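PDB 3QZB: putative superoxide reductase, which probably reduces superoxide to hydrogen peroxide at a mononuclear iron centre, using electrons delivered by rubredoxin. Local coordinates for residues T120-S125 / L132-Q137. Residues are numbered along the deposited sequence; the frame is centred on the assembly and turned at random.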
loop_
_atom_site.group_PDB
_atom_site.type_symbol
_atom_site.label_atom_id
_atom_site.label_comp_id
_atom_site.label_asym_id
_atom_site.label_seq_id
_atom_site.Cartn_x
_atom_site.Cartn_y
_atom_site.Cartn_z
ATOM N N THR A 120 -2.863 -17.392 15.102
ATOM C CA THR A 120 -1.902 -17.799 14.096
ATOM C C THR A 120 -1.449 -16.601 13.317
ATOM O O THR A 120 -2.259 -15.798 12.866
ATOM C CB THR A 120 -2.479 -18.847 13.169
ATOM O OG1 THR A 120 -2.960 -19.954 13.937
ATOM C CG2 THR A 120 -1.467 -19.382 12.179
ATOM N N ILE A 121 -0.124 -16.463 13.170
ATOM C CA ILE A 121 0.508 -15.455 12.303
ATOM C C ILE A 121 0.644 -16.073 10.901
ATOM O O ILE A 121 1.170 -17.177 10.782
ATOM C CB ILE A 121 1.892 -15.042 12.851
ATOM C CG1 ILE A 121 1.814 -14.476 14.258
ATOM C CG2 ILE A 121 2.600 -14.078 11.868
ATOM C CD1 ILE A 121 3.163 -14.465 15.006
ATOM N N ILE A 122 0.174 -15.389 9.876
ATOM C CA ILE A 122 0.280 -15.801 8.479
ATOM C C ILE A 122 1.066 -14.732 7.722
ATOM O O ILE A 122 0.736 -13.553 7.780
ATOM C CB ILE A 122 -1.091 -16.034 7.836
ATOM C CG1 ILE A 122 -1.953 -17.065 8.605
ATOM C CG2 ILE A 122 -0.904 -16.504 6.390
ATOM C CD1 ILE A 122 -3.396 -17.115 8.109
ATOM N N ALA A 123 2.135 -15.147 7.056
ATOM C CA ALA A 123 2.919 -14.263 6.200
ATOM C C ALA A 123 2.607 -14.610 4.729
ATOM O O ALA A 123 2.561 -15.794 4.359
ATOM C CB ALA A 123 4.413 -14.448 6.462
ATOM N N LEU A 124 2.400 -13.554 3.953
ATOM C CA LEU A 124 2.174 -13.673 2.500
ATOM C C LEU A 124 3.174 -12.750 1.837
ATOM O O LEU A 124 3.295 -11.577 2.183
ATOM C CB LEU A 124 0.769 -13.239 2.172
ATOM C CG LEU A 124 0.301 -13.394 0.706
ATOM C CD1 LEU A 124 0.113 -14.795 0.330
ATOM C CD2 LEU A 124 -0.963 -12.564 0.466
ATOM N N SER A 125 3.899 -13.262 0.832
ATOM C CA SER A 125 4.848 -12.427 0.105
ATOM C C SER A 125 4.646 -12.542 -1.388
ATOM O O SER A 125 4.051 -13.539 -1.862
ATOM C CB SER A 125 6.281 -12.776 0.497
ATOM O OG SER A 125 6.563 -14.116 0.229
ATOM N N LEU A 132 2.856 -15.458 -5.539
ATOM C CA LEU A 132 2.553 -15.431 -4.122
ATOM C C LEU A 132 3.055 -16.673 -3.387
ATOM O O LEU A 132 2.960 -17.817 -3.879
ATOM C CB LEU A 132 1.021 -15.369 -3.917
ATOM C CG LEU A 132 0.380 -14.030 -4.364
ATOM C CD1 LEU A 132 -1.186 -14.217 -4.345
ATOM C CD2 LEU A 132 0.770 -12.878 -3.504
ATOM N N TRP A 133 3.463 -16.440 -2.129
ATOM C CA TRP A 133 4.035 -17.436 -1.245
ATOM C C TRP A 133 3.559 -17.158 0.162
ATOM O O TRP A 133 3.382 -16.004 0.549
ATOM C CB TRP A 133 5.588 -17.314 -1.287
ATOM C CG TRP A 133 6.109 -17.547 -2.661
ATOM C CD1 TRP A 133 6.110 -16.647 -3.697
ATOM C CD2 TRP A 133 6.564 -18.780 -3.217
ATOM N NE1 TRP A 133 6.582 -17.250 -4.836
ATOM C CE2 TRP A 133 6.819 -18.563 -4.574
ATOM C CE3 TRP A 133 6.749 -20.060 -2.688
ATOM C CZ2 TRP A 133 7.341 -19.575 -5.409
ATOM C CZ3 TRP A 133 7.243 -21.052 -3.500
ATOM C CH2 TRP A 133 7.502 -20.827 -4.851
ATOM N N GLU A 134 3.412 -18.217 0.961
ATOM C CA GLU A 134 2.944 -18.066 2.349
ATOM C C GLU A 134 3.637 -18.978 3.323
ATOM O O GLU A 134 4.234 -20.011 2.939
ATOM C CB GLU A 134 1.424 -18.258 2.458
ATOM C CG GLU A 134 0.944 -19.637 2.238
ATOM C CD GLU A 134 -0.553 -19.751 2.463
ATOM O OE1 GLU A 134 -1.097 -19.200 3.428
ATOM O OE2 GLU A 134 -1.179 -20.505 1.733
ATOM N N SER A 135 3.520 -18.625 4.581
ATOM C CA SER A 135 3.872 -19.492 5.699
ATOM C C SER A 135 3.042 -19.054 6.911
ATOM O O SER A 135 2.469 -17.983 6.926
ATOM C CB SER A 135 5.352 -19.430 6.009
ATOM O OG SER A 135 5.716 -18.244 6.608
ATOM N N SER A 136 3.034 -19.878 7.964
ATOM C CA SER A 136 2.290 -19.552 9.157
ATOM C C SER A 136 2.882 -20.176 10.395
ATOM O O SER A 136 3.656 -21.119 10.293
ATOM C CB SER A 136 0.830 -19.965 9.024
ATOM O OG SER A 136 0.659 -21.360 9.017
ATOM N N GLN A 137 2.558 -19.582 11.540
ATOM C CA GLN A 137 3.118 -19.997 12.839
ATOM C C GLN A 137 2.090 -19.655 13.918
ATOM O O GLN A 137 1.617 -18.535 13.982
ATOM C CB GLN A 137 4.452 -19.191 13.122
ATOM C CG GLN A 137 5.224 -19.537 14.248
ATOM C CD GLN A 137 6.527 -18.987 14.074
ATOM O OE1 GLN A 137 7.197 -19.242 13.039
ATOM N NE2 GLN A 137 6.927 -18.241 15.024
#
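Ser-125 pairs with Trp-133 at one end of two antiparallel strands, and Gln-137 with Ile-121 at the other. Each pair is gripped through its backbone. Ser-125 N gives a nearly straight bond to Trp-133 O (2.8 Å, N-H...O 165°), and Trp-133 N returns one to Ser-125 O at 3.0 Å. At the other end Ile-121 N reaches Gln-137 O (2.8 Å), and Gln-137 N bonds back to Ile-121 O. Ala-123 and Ser-135 form a third hydrogen-bonded pair, midway between them. Ser-125 OG stands between its backbone N and carbonyl carbon (chi1 59°) and rests on Trp-133 CB at 3.7 Å.

The segments belong to the hairpin 119-127/131-141 of the immunoglobulin-like beta-sandwich. Cys-127, at the end of the first strand, and His-130, in the turn, are iron ligands. The Trp-133 indole stacks on the ring of the iron ligand His-29 and gives its NE1 hydrogen to His-130 O. It is thus a second-shell neighbour of the metal.

On the face opposite Ser-125 and Trp-133, Leu-124 CG lies anti to its backbone N (chi1 -175°), and its CD1 packs against Trp-133 O at 3.5 Å. Leu-132 CD2 meets Leu-124 CG at 4.3 Å, and both leucines touch Trp-67. Glu-134 runs beside Ile-122, with OE1 4.0 Å from Ile-122 CG2. That oxygen accepts a hydrogen bond from Leu-15 N of the second subunit.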